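Local coordinates for L-arabinose ABC transporter, periplasmic L-arabinose-binding protein (Burkholderia thailandensis, PDB 4KZK) that probably captures L-arabinose or the closely related D-galactose in the periplasm for uptake by an ABC transporter, and holds beta-D-galactopyranose in this crystal structure, at residues 164-174 and 230-238; 37-45 and 298-307. All blocks are in the same frame, centred on the assembly; numbering follows the deposited sequence.

Interaction 1 of 2, residues 164-174 and 230-238; sequences WNPAEVGVLRL and FRHWVAFGS
The indole of W164 and the imidazole of H232 lie flat on one another, a worked case of a face-to-face stack, just before the paired strands 170-174 and 233-236. The centroids of the five-membered ring of W164 and the H232 ring are 3.6 Å apart, their planes 6° apart, while H232 CB stands over the six-membered ring of W164, so the indole meets both parts of the histidine with one face. W233 O lies at the indole edge, in its plane, 3.5 Å from W164 CZ3. Water 1 bridges H232 ND1 and the backbone N of N165, meeting the imidazole at its edge.

Next comes G170, whose CA sits 3.5 Å above the plane of the F230 ring, over its centre, and also over a face of W233. These two rings occupy the space where a side chain of G170 would lie. Beyond it the strands run parallel, with G170 N donating to H232 O, V234 N to G170 O, L172 N to V234 O and L174 N to F236 O; the bond from F236 N to L172 O is weak.

On the V171 side of the sheet, F236 has chi1 48°, which swings its ring toward the neighbouring strand, where CE1 meets V171 CG1 at 3.7 Å. R173 meets that ring most closely through CG, 3.8 Å from F236 CE2; its guanidinium turns away to D205 and D177. Backbone N-H and C=O groups of two buried strands thus satisfy each other between apolar faces, while waters bridge E168 and N165 to H232.

Interaction 2 of 2, residues 37-45 and 298-307; sequences VKIGFVVKQ and TSVNMYDWIT. With GAL (beta-D-galactopyranose), chain B.
Strand 38-43 and helix 298-307 run at 142° to each other, their axes approaching to 9.7 Å, and no hydrogen bond links them. I39 carries the centre of the contact. Its CG1 is anti to the carbonyl carbon (chi1 -67°), and the extended chain beyond it takes CD1 to within 3.7 Å of M302 CG and 3.8 Å of the backbone N of Y303. I306 slides past I39 in the opposite direction, its CD1 lying 3.8 Å from I39 CG1. This is the helix-on-sheet packing of the periplasmic binding protein fold, in which helices cover a central mainly parallel sheet; here a helix from late in the chain lies against the first strand. At the outer end V37 splits its branches: CG1 meets Y303 CD1 at 4.0 Å, and CG2 touches the methyl of T307. Toward the sugar, F41 presents its ring edge to two hydroxyls, with CE2 3.8 Å from T298 OG1 and 3.9 Å from S299 OG; T298 OG1 is hydrogen-bonded to H294 O and S299 OG to G295 O, within helix 291-308. Past the strand, K44 extends beyond CG to the sugar, where NZ donates to galactose O2 at 2.8 Å and to O1 at 3.2 Å, and forms a salt bridge with D124.

Overall arrangement
Interactions 1 and 2 lie on opposite sides of the chain's centre, their centres 40 Å apart, yet both involve strands of one mixed sheet. The segments of interaction 1 all fall between those of interaction 2 in sequence. The galactose is bonded by K44, within segment 37-45, and by N239, directly after segment 230-238, in which G237 lies about 10 Å from the sugar. R185, a further sugar ligand, also forms a hydrogen bond from NH1 to S238 O of segment 230-238. The nearest atoms of the two interactions are about 7 Å apart and do not touch.

Interaction 1 of 2, residues 164-174 and 230-238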
loop_
_atom_site.group_PDB
_atom_site.type_symbol
_atom_site.label_atom_id
_atom_site.label_comp_id
_atom_site.label_asym_id
_atom_site.label_seq_id
_atom_site.Cartn_x
_atom_site.Cartn_y
_atom_site.Cartn_z
ATOM N N TRP A 164 -7.673 27.801 -0.357
ATOM C CA TRP A 164 -6.972 27.662 0.905
ATOM C C TRP A 164 -5.627 28.385 0.824
ATOM O O TRP A 164 -4.985 28.397 -0.217
ATOM C CB TRP A 164 -6.739 26.178 1.220
ATOM C CG TRP A 164 -7.931 25.448 1.717
ATOM C CD1 TRP A 164 -9.234 25.847 1.658
ATOM C CD2 TRP A 164 -7.942 24.145 2.323
ATOM N NE1 TRP A 164 -10.055 24.883 2.209
ATOM C CE2 TRP A 164 -9.282 23.832 2.623
ATOM C CE3 TRP A 164 -6.946 23.221 2.658
ATOM C CZ2 TRP A 164 -9.652 22.634 3.244
ATOM C CZ3 TRP A 164 -7.315 22.038 3.277
ATOM C CH2 TRP A 164 -8.662 21.759 3.565
ATOM N N ASN A 165 -5.218 29.017 1.910
ATOM C CA ASN A 165 -3.870 29.527 2.031
ATOM C C ASN A 165 -2.965 28.389 2.501
ATOM O O ASN A 165 -3.071 27.971 3.647
ATOM C CB ASN A 165 -3.863 30.685 3.028
ATOM C CG ASN A 165 -2.476 31.232 3.281
ATOM O OD1 ASN A 165 -1.479 30.684 2.810
ATOM N ND2 ASN A 165 -2.407 32.304 4.035
ATOM N N PRO A 166 -2.081 27.877 1.617
ATOM C CA PRO A 166 -1.341 26.666 1.976
ATOM C C PRO A 166 -0.385 26.853 3.141
ATOM O O PRO A 166 -0.085 25.879 3.845
ATOM C CB PRO A 166 -0.572 26.309 0.696
ATOM C CG PRO A 166 -0.549 27.540 -0.111
ATOM C CD PRO A 166 -1.744 28.349 0.266
ATOM N N ALA A 167 0.078 28.075 3.353
ATOM C CA ALA A 167 0.975 28.368 4.456
ATOM C C ALA A 167 0.329 28.239 5.838
ATOM O O ALA A 167 1.031 28.236 6.839
ATOM C CB ALA A 167 1.550 29.767 4.295
ATOM N N GLU A 168 -0.994 28.136 5.893
ATOM C CA GLU A 168 -1.714 28.046 7.161
ATOM C C GLU A 168 -2.348 26.683 7.406
ATOM O O GLU A 168 -3.021 26.498 8.413
ATOM C CB GLU A 168 -2.778 29.140 7.234
ATOM C CG GLU A 168 -2.182 30.527 7.442
ATOM C CD GLU A 168 -3.235 31.599 7.640
ATOM O OE1 GLU A 168 -4.404 31.365 7.247
ATOM O OE2 GLU A 168 -2.889 32.676 8.181
ATOM N N VAL A 169 -2.109 25.730 6.511
ATOM C CA VAL A 169 -2.789 24.423 6.568
ATOM C C VAL A 169 -1.986 23.414 7.389
ATOM O O VAL A 169 -0.775 23.295 7.240
ATOM C CB VAL A 169 -3.077 23.895 5.152
ATOM C CG1 VAL A 169 -3.701 22.504 5.197
ATOM C CG2 VAL A 169 -4.020 24.845 4.419
ATOM N N GLY A 170 -2.675 22.711 8.280
ATOM C CA GLY A 170 -2.066 21.605 9.009
ATOM C C GLY A 170 -1.820 20.440 8.068
ATOM O O GLY A 170 -2.695 20.100 7.289
ATOM N N VAL A 171 -0.630 19.841 8.159
ATOM C CA VAL A 171 -0.224 18.715 7.312
ATOM C C VAL A 171 -0.048 17.486 8.205
ATOM O O VAL A 171 0.927 17.380 8.950
ATOM C CB VAL A 171 1.065 19.050 6.535
ATOM C CG1 VAL A 171 1.511 17.889 5.666
ATOM C CG2 VAL A 171 0.828 20.286 5.692
ATOM N N LEU A 172 -1.032 16.593 8.147
ATOM C CA LEU A 172 -1.009 15.382 8.973
ATOM C C LEU A 172 -0.313 14.241 8.228
ATOM O O LEU A 172 -0.870 13.663 7.294
ATOM C CB LEU A 172 -2.427 14.967 9.370
ATOM C CG LEU A 172 -2.481 13.824 10.388
ATOM C CD1 LEU A 172 -1.827 14.264 11.690
ATOM C CD2 LEU A 172 -3.910 13.358 10.604
ATOM N N ARG A 173 0.892 13.896 8.666
ATOM C CA ARG A 173 1.655 12.812 8.066
ATOM C C ARG A 173 1.527 11.550 8.913
ATOM O O ARG A 173 2.178 11.414 9.955
ATOM C CB ARG A 173 3.123 13.207 7.938
ATOM C CG ARG A 173 3.971 12.198 7.187
ATOM C CD ARG A 173 5.436 12.575 7.174
ATOM N NE ARG A 173 6.142 12.190 8.386
ATOM C CZ ARG A 173 6.725 11.012 8.614
ATOM N NH1 ARG A 173 7.374 10.820 9.756
ATOM N NH2 ARG A 173 6.685 10.031 7.721
ATOM N N LEU A 174 0.689 10.628 8.462
ATOM C CA LEU A 174 0.549 9.333 9.140
ATOM C C LEU A 174 1.771 8.510 8.825
ATOM O O LEU A 174 1.994 8.169 7.656
ATOM C CB LEU A 174 -0.687 8.583 8.656
ATOM C CG LEU A 174 -2.030 9.199 8.999
ATOM C CD1 LEU A 174 -3.107 8.535 8.127
ATOM C CD2 LEU A 174 -2.340 9.069 10.470
ATOM N N PHE A 230 -5.101 24.610 13.976
ATOM C CA PHE A 230 -5.375 24.567 12.537
ATOM C C PHE A 230 -6.862 24.503 12.250
ATOM O O PHE A 230 -7.592 23.761 12.900
ATOM C CB PHE A 230 -4.687 23.361 11.892
ATOM C CG PHE A 230 -3.186 23.435 11.924
ATOM C CD1 PHE A 230 -2.512 24.422 11.220
ATOM C CD2 PHE A 230 -2.443 22.511 12.644
ATOM C CE1 PHE A 230 -1.131 24.494 11.240
ATOM C CE2 PHE A 230 -1.055 22.580 12.666
ATOM C CZ PHE A 230 -0.399 23.576 11.966
ATOM N N ARG A 231 -7.311 25.279 11.269
ATOM C CA ARG A 231 -8.691 25.206 10.814
ATOM C C ARG A 231 -8.796 24.206 9.660
ATOM O O ARG A 231 -9.720 23.384 9.597
ATOM C CB ARG A 231 -9.148 26.589 10.368
ATOM C CG ARG A 231 -10.578 26.654 9.865
ATOM C CD ARG A 231 -11.603 26.587 10.983
ATOM N NE ARG A 231 -12.856 26.044 10.460
ATOM C CZ ARG A 231 -13.925 25.734 11.189
ATOM N NH1 ARG A 231 -13.939 25.916 12.509
ATOM N NH2 ARG A 231 -14.994 25.237 10.576
ATOM N N HIS A 232 -7.826 24.278 8.757
ATOM C CA HIS A 232 -7.783 23.415 7.603
ATOM C C HIS A 232 -6.690 22.387 7.763
ATOM O O HIS A 232 -5.581 22.709 8.238
ATOM C CB HIS A 232 -7.494 24.221 6.347
ATOM C CG HIS A 232 -8.614 25.115 5.924
ATOM N ND1 HIS A 232 -8.400 26.292 5.244
ATOM C CD2 HIS A 232 -9.957 24.988 6.050
ATOM C CE1 HIS A 232 -9.563 26.858 4.973
ATOM N NE2 HIS A 232 -10.526 26.081 5.442
ATOM N N TRP A 233 -6.995 21.166 7.324
ATOM C CA TRP A 233 -6.037 20.059 7.344
ATOM C C TRP A 233 -5.936 19.329 6.030
ATOM O O TRP A 233 -6.903 19.245 5.290
ATOM C CB TRP A 233 -6.459 19.009 8.364
ATOM C CG TRP A 233 -6.217 19.361 9.784
ATOM C CD1 TRP A 233 -7.096 19.962 10.638
ATOM C CD2 TRP A 233 -5.025 19.104 10.532
ATOM N NE1 TRP A 233 -6.506 20.120 11.875
ATOM C CE2 TRP A 233 -5.247 19.576 11.843
ATOM C CE3 TRP A 233 -3.798 18.494 10.233
ATOM C CZ2 TRP A 233 -4.275 19.478 12.847
ATOM C CZ3 TRP A 233 -2.841 18.394 11.226
ATOM C CH2 TRP A 233 -3.083 18.887 12.520
ATOM N N VAL A 234 -4.766 18.749 5.790
ATOM C CA VAL A 234 -4.603 17.725 4.767
ATOM C C VAL A 234 -3.997 16.505 5.447
ATOM O O VAL A 234 -3.360 16.621 6.515
ATOM C CB VAL A 234 -3.740 18.210 3.576
ATOM C CG1 VAL A 234 -4.304 19.488 2.954
ATOM C CG2 VAL A 234 -2.304 18.440 3.989
ATOM N N ALA A 235 -4.222 15.333 4.861
ATOM C CA ALA A 235 -3.744 14.114 5.483
ATOM C C ALA A 235 -3.452 13.062 4.451
ATOM O O ALA A 235 -4.068 13.027 3.387
ATOM C CB ALA A 235 -4.755 13.590 6.503
ATOM N N PHE A 236 -2.535 12.172 4.794
ATOM C CA PHE A 236 -2.148 11.084 3.924
ATOM C C PHE A 236 -1.347 10.103 4.736
ATOM O O PHE A 236 -0.754 10.443 5.759
ATOM C CB PHE A 236 -1.308 11.635 2.754
ATOM C CG PHE A 236 -0.202 12.560 3.202
ATOM C CD1 PHE A 236 -0.450 13.916 3.380
ATOM C CD2 PHE A 236 1.064 12.074 3.500
ATOM C CE1 PHE A 236 0.533 14.772 3.826
ATOM C CE2 PHE A 236 2.048 12.931 3.939
ATOM C CZ PHE A 236 1.791 14.280 4.104
ATOM N N GLY A 237 -1.269 8.894 4.232
ATOM C CA GLY A 237 -0.477 7.865 4.876
ATOM C C GLY A 237 0.274 7.015 3.884
ATOM O O GLY A 237 0.850 7.507 2.895
ATOM N N SER A 238 0.310 5.734 4.151
ATOM C CA SER A 238 0.952 4.791 3.260
ATOM C C SER A 238 -0.048 4.162 2.294
ATOM O O SER A 238 0.348 3.623 1.269
ATOM C CB SER A 238 1.670 3.708 4.050
ATOM O OG SER A 238 0.785 3.017 4.902
HETATM O O HOH W 1 -6.509 28.017 4.599
HETATM O O HOH W 2 -5.719 26.352 9.020
#

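Interaction 2 of 2, residues 37-45 and 298-307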
loop_
_atom_site.group_PDB
_atom_site.type_symbol
_atom_site.label_atom_id
_atom_site.label_comp_id
_atom_site.label_asym_id
_atom_site.label_seq_id
_atom_site.Cartn_x
_atom_site.Cartn_y
_atom_site.Cartn_z
ATOM N N VAL A 37 1.842 -27.924 -11.303
ATOM C CA VAL A 37 2.457 -26.679 -10.757
ATOM C C VAL A 37 1.526 -26.055 -9.718
ATOM O O VAL A 37 0.311 -25.966 -9.926
ATOM C CB VAL A 37 2.799 -25.680 -11.890
ATOM C CG1 VAL A 37 3.385 -24.389 -11.329
ATOM C CG2 VAL A 37 3.769 -26.325 -12.877
ATOM N N LYS A 38 2.113 -25.645 -8.596
ATOM C CA LYS A 38 1.390 -25.044 -7.490
ATOM C C LYS A 38 2.208 -23.881 -6.959
ATOM O O LYS A 38 3.391 -24.029 -6.694
ATOM C CB LYS A 38 1.174 -26.107 -6.422
ATOM C CG LYS A 38 0.138 -25.762 -5.378
ATOM C CD LYS A 38 -0.082 -26.929 -4.430
ATOM C CE LYS A 38 -1.021 -27.966 -5.032
ATOM N NZ LYS A 38 -1.057 -29.264 -4.303
ATOM N N ILE A 39 1.566 -22.718 -6.850
ATOM C CA ILE A 39 2.219 -21.482 -6.413
ATOM C C ILE A 39 1.468 -20.923 -5.213
ATOM O O ILE A 39 0.231 -20.821 -5.236
ATOM C CB ILE A 39 2.269 -20.443 -7.549
ATOM C CG1 ILE A 39 3.195 -20.939 -8.665
ATOM C CG2 ILE A 39 2.764 -19.093 -7.039
ATOM C CD1 ILE A 39 3.164 -20.106 -9.928
ATOM N N GLY A 40 2.225 -20.571 -4.178
ATOM C CA GLY A 40 1.672 -19.924 -2.983
ATOM C C GLY A 40 1.648 -18.433 -3.172
ATOM O O GLY A 40 2.527 -17.886 -3.829
ATOM N N PHE A 41 0.631 -17.773 -2.613
ATOM C CA PHE A 41 0.540 -16.310 -2.642
ATOM C C PHE A 41 0.105 -15.889 -1.242
ATOM O O PHE A 41 -1.043 -16.043 -0.866
ATOM C CB PHE A 41 -0.447 -15.826 -3.703
ATOM C CG PHE A 41 -0.170 -14.429 -4.216
ATOM C CD1 PHE A 41 -0.209 -13.315 -3.374
ATOM C CD2 PHE A 41 0.152 -14.221 -5.552
ATOM C CE1 PHE A 41 0.049 -12.044 -3.876
ATOM C CE2 PHE A 41 0.403 -12.948 -6.052
ATOM C CZ PHE A 41 0.359 -11.848 -5.192
ATOM N N VAL A 42 1.072 -15.396 -0.486
ATOM C CA VAL A 42 0.964 -15.201 0.963
ATOM C C VAL A 42 0.942 -13.708 1.217
ATOM O O VAL A 42 1.815 -13.006 0.747
ATOM C CB VAL A 42 2.141 -15.898 1.689
ATOM C CG1 VAL A 42 2.106 -15.604 3.182
ATOM C CG2 VAL A 42 2.089 -17.403 1.389
ATOM N N VAL A 43 -0.075 -13.220 1.931
ATOM C CA VAL A 43 -0.247 -11.779 2.146
ATOM C C VAL A 43 -0.349 -11.380 3.615
ATOM O O VAL A 43 -0.939 -12.090 4.435
ATOM C CB VAL A 43 -1.489 -11.232 1.383
ATOM C CG1 VAL A 43 -1.380 -11.541 -0.104
ATOM C CG2 VAL A 43 -2.796 -11.759 1.967
ATOM N N LYS A 44 0.203 -10.222 3.951
ATOM C CA LYS A 44 0.242 -9.795 5.342
ATOM C C LYS A 44 -1.120 -9.429 5.931
ATOM O O LYS A 44 -1.324 -9.551 7.140
ATOM C CB LYS A 44 1.211 -8.619 5.529
ATOM C CG LYS A 44 0.882 -7.397 4.704
ATOM C CD LYS A 44 1.838 -6.229 4.946
ATOM C CE LYS A 44 1.373 -5.010 4.163
ATOM N NZ LYS A 44 2.229 -3.780 4.312
ATOM N N GLN A 45 -2.048 -8.948 5.094
ATOM C CA GLN A 45 -3.272 -8.278 5.579
ATOM C C GLN A 45 -4.456 -8.590 4.683
ATOM O O GLN A 45 -4.808 -7.787 3.803
ATOM C CB GLN A 45 -3.088 -6.762 5.683
ATOM C CG GLN A 45 -2.321 -6.338 6.927
ATOM C CD GLN A 45 -2.104 -4.835 6.972
ATOM O OE1 GLN A 45 -3.048 -4.059 6.776
ATOM N NE2 GLN A 45 -0.871 -4.410 7.198
ATOM N N THR A 298 3.213 -11.021 -11.523
ATOM C CA THR A 298 4.104 -11.701 -10.605
ATOM C C THR A 298 3.899 -13.212 -10.718
ATOM O O THR A 298 4.875 -13.972 -10.771
ATOM C CB THR A 298 3.843 -11.286 -9.153
ATOM O OG1 THR A 298 2.447 -11.453 -8.864
ATOM C CG2 THR A 298 4.297 -9.837 -8.919
ATOM N N SER A 299 2.642 -13.651 -10.760
ATOM C CA SER A 299 2.342 -15.080 -10.796
ATOM C C SER A 299 2.859 -15.709 -12.094
ATOM O O SER A 299 3.369 -16.834 -12.088
ATOM C CB SER A 299 0.835 -15.332 -10.633
ATOM O OG SER A 299 0.348 -14.933 -9.356
ATOM N N VAL A 300 2.747 -14.980 -13.199
ATOM C CA VAL A 300 3.304 -15.469 -14.472
ATOM C C VAL A 300 4.834 -15.520 -14.438
ATOM O O VAL A 300 5.434 -16.505 -14.912
ATOM C CB VAL A 300 2.788 -14.642 -15.672
ATOM C CG1 VAL A 300 3.559 -14.970 -16.948
ATOM C CG2 VAL A 300 1.301 -14.908 -15.863
ATOM N N ASN A 301 5.462 -14.486 -13.886
ATOM C CA ASN A 301 6.906 -14.472 -13.729
ATOM C C ASN A 301 7.358 -15.681 -12.915
ATOM O O ASN A 301 8.302 -16.371 -13.312
ATOM C CB ASN A 301 7.386 -13.167 -13.083
ATOM C CG ASN A 301 7.292 -11.974 -14.022
ATOM O OD1 ASN A 301 7.246 -12.117 -15.249
ATOM N ND2 ASN A 301 7.294 -10.783 -13.447
ATOM N N MET A 302 6.664 -15.962 -11.813
ATOM C CA MET A 302 6.932 -17.165 -11.015
ATOM C C MET A 302 6.709 -18.459 -11.816
ATOM O O MET A 302 7.554 -19.343 -11.808
ATOM C CB MET A 302 6.077 -17.177 -9.733
ATOM C CG MET A 302 6.256 -18.433 -8.884
ATOM S SD MET A 302 7.958 -18.666 -8.341
ATOM C CE MET A 302 8.137 -17.394 -7.098
ATOM N N TYR A 303 5.564 -18.581 -12.475
ATOM C CA TYR A 303 5.255 -19.747 -13.306
ATOM C C TYR A 303 6.375 -20.039 -14.309
ATOM O O TYR A 303 6.875 -21.170 -14.409
ATOM C CB TYR A 303 3.934 -19.534 -14.043
ATOM C CG TYR A 303 3.561 -20.723 -14.904
ATOM C CD1 TYR A 303 2.942 -21.840 -14.354
ATOM C CD2 TYR A 303 3.843 -20.731 -16.253
ATOM C CE1 TYR A 303 2.611 -22.938 -15.138
ATOM C CE2 TYR A 303 3.523 -21.825 -17.046
ATOM C CZ TYR A 303 2.897 -22.919 -16.479
ATOM O OH TYR A 303 2.580 -24.009 -17.266
ATOM N N ASP A 304 6.773 -19.013 -15.048
ATOM C CA ASP A 304 7.810 -19.155 -16.071
ATOM C C ASP A 304 9.173 -19.468 -15.444
ATOM O O ASP A 304 9.993 -20.158 -16.045
ATOM C CB ASP A 304 7.914 -17.882 -16.907
ATOM C CG ASP A 304 6.743 -17.704 -17.868
ATOM O OD1 ASP A 304 5.952 -18.657 -18.067
ATOM O OD2 ASP A 304 6.622 -16.603 -18.435
ATOM N N TRP A 305 9.417 -18.954 -14.243
ATOM C CA TRP A 305 10.650 -19.250 -13.505
ATOM C C TRP A 305 10.710 -20.738 -13.136
ATOM O O TRP A 305 11.746 -21.404 -13.315
ATOM C CB TRP A 305 10.717 -18.382 -12.247
ATOM C CG TRP A 305 12.019 -18.338 -11.509
ATOM C CD1 TRP A 305 13.237 -18.818 -11.914
ATOM C CD2 TRP A 305 12.237 -17.736 -10.231
ATOM N NE1 TRP A 305 14.185 -18.565 -10.948
ATOM C CE2 TRP A 305 13.592 -17.901 -9.905
ATOM C CE3 TRP A 305 11.403 -17.092 -9.316
ATOM C CZ2 TRP A 305 14.134 -17.432 -8.703
ATOM C CZ3 TRP A 305 11.938 -16.635 -8.128
ATOM C CH2 TRP A 305 13.290 -16.801 -7.832
ATOM N N ILE A 306 9.587 -21.257 -12.640
ATOM C CA ILE A 306 9.467 -22.676 -12.288
ATOM C C ILE A 306 9.589 -23.585 -13.504
ATOM O O ILE A 306 10.353 -24.564 -13.487
ATOM C CB ILE A 306 8.118 -22.971 -11.590
ATOM C CG1 ILE A 306 8.094 -22.301 -10.206
ATOM C CG2 ILE A 306 7.892 -24.467 -11.427
ATOM C CD1 ILE A 306 6.709 -22.122 -9.620
ATOM N N THR A 307 8.817 -23.284 -14.548
ATOM C CA THR A 307 8.635 -24.226 -15.666
ATOM C C THR A 307 9.674 -24.118 -16.785
ATOM O O THR A 307 9.935 -25.106 -17.474
ATOM C CB THR A 307 7.228 -24.086 -16.279
ATOM O OG1 THR A 307 7.037 -22.748 -16.755
ATOM C CG2 THR A 307 6.159 -24.427 -15.248
HETATM C C1 GAL B . 1.671 -2.396 0.887
HETATM C C2 GAL B . 0.403 -1.852 1.540
HETATM C C3 GAL B . -0.776 -2.104 0.591
HETATM C C4 GAL B . -0.462 -1.527 -0.787
HETATM C C5 GAL B . 0.831 -2.137 -1.298
HETATM C C6 GAL B . 1.234 -1.554 -2.646
HETATM O O1 GAL B . 2.757 -2.045 1.722
HETATM O O2 GAL B . 0.213 -2.526 2.763
HETATM O O3 GAL B . -1.992 -1.556 1.113
HETATM O O4 GAL B . -0.396 -0.123 -0.740
HETATM O O5 GAL B . 1.870 -1.806 -0.388
HETATM O O6 GAL B . 2.445 -2.133 -3.103
#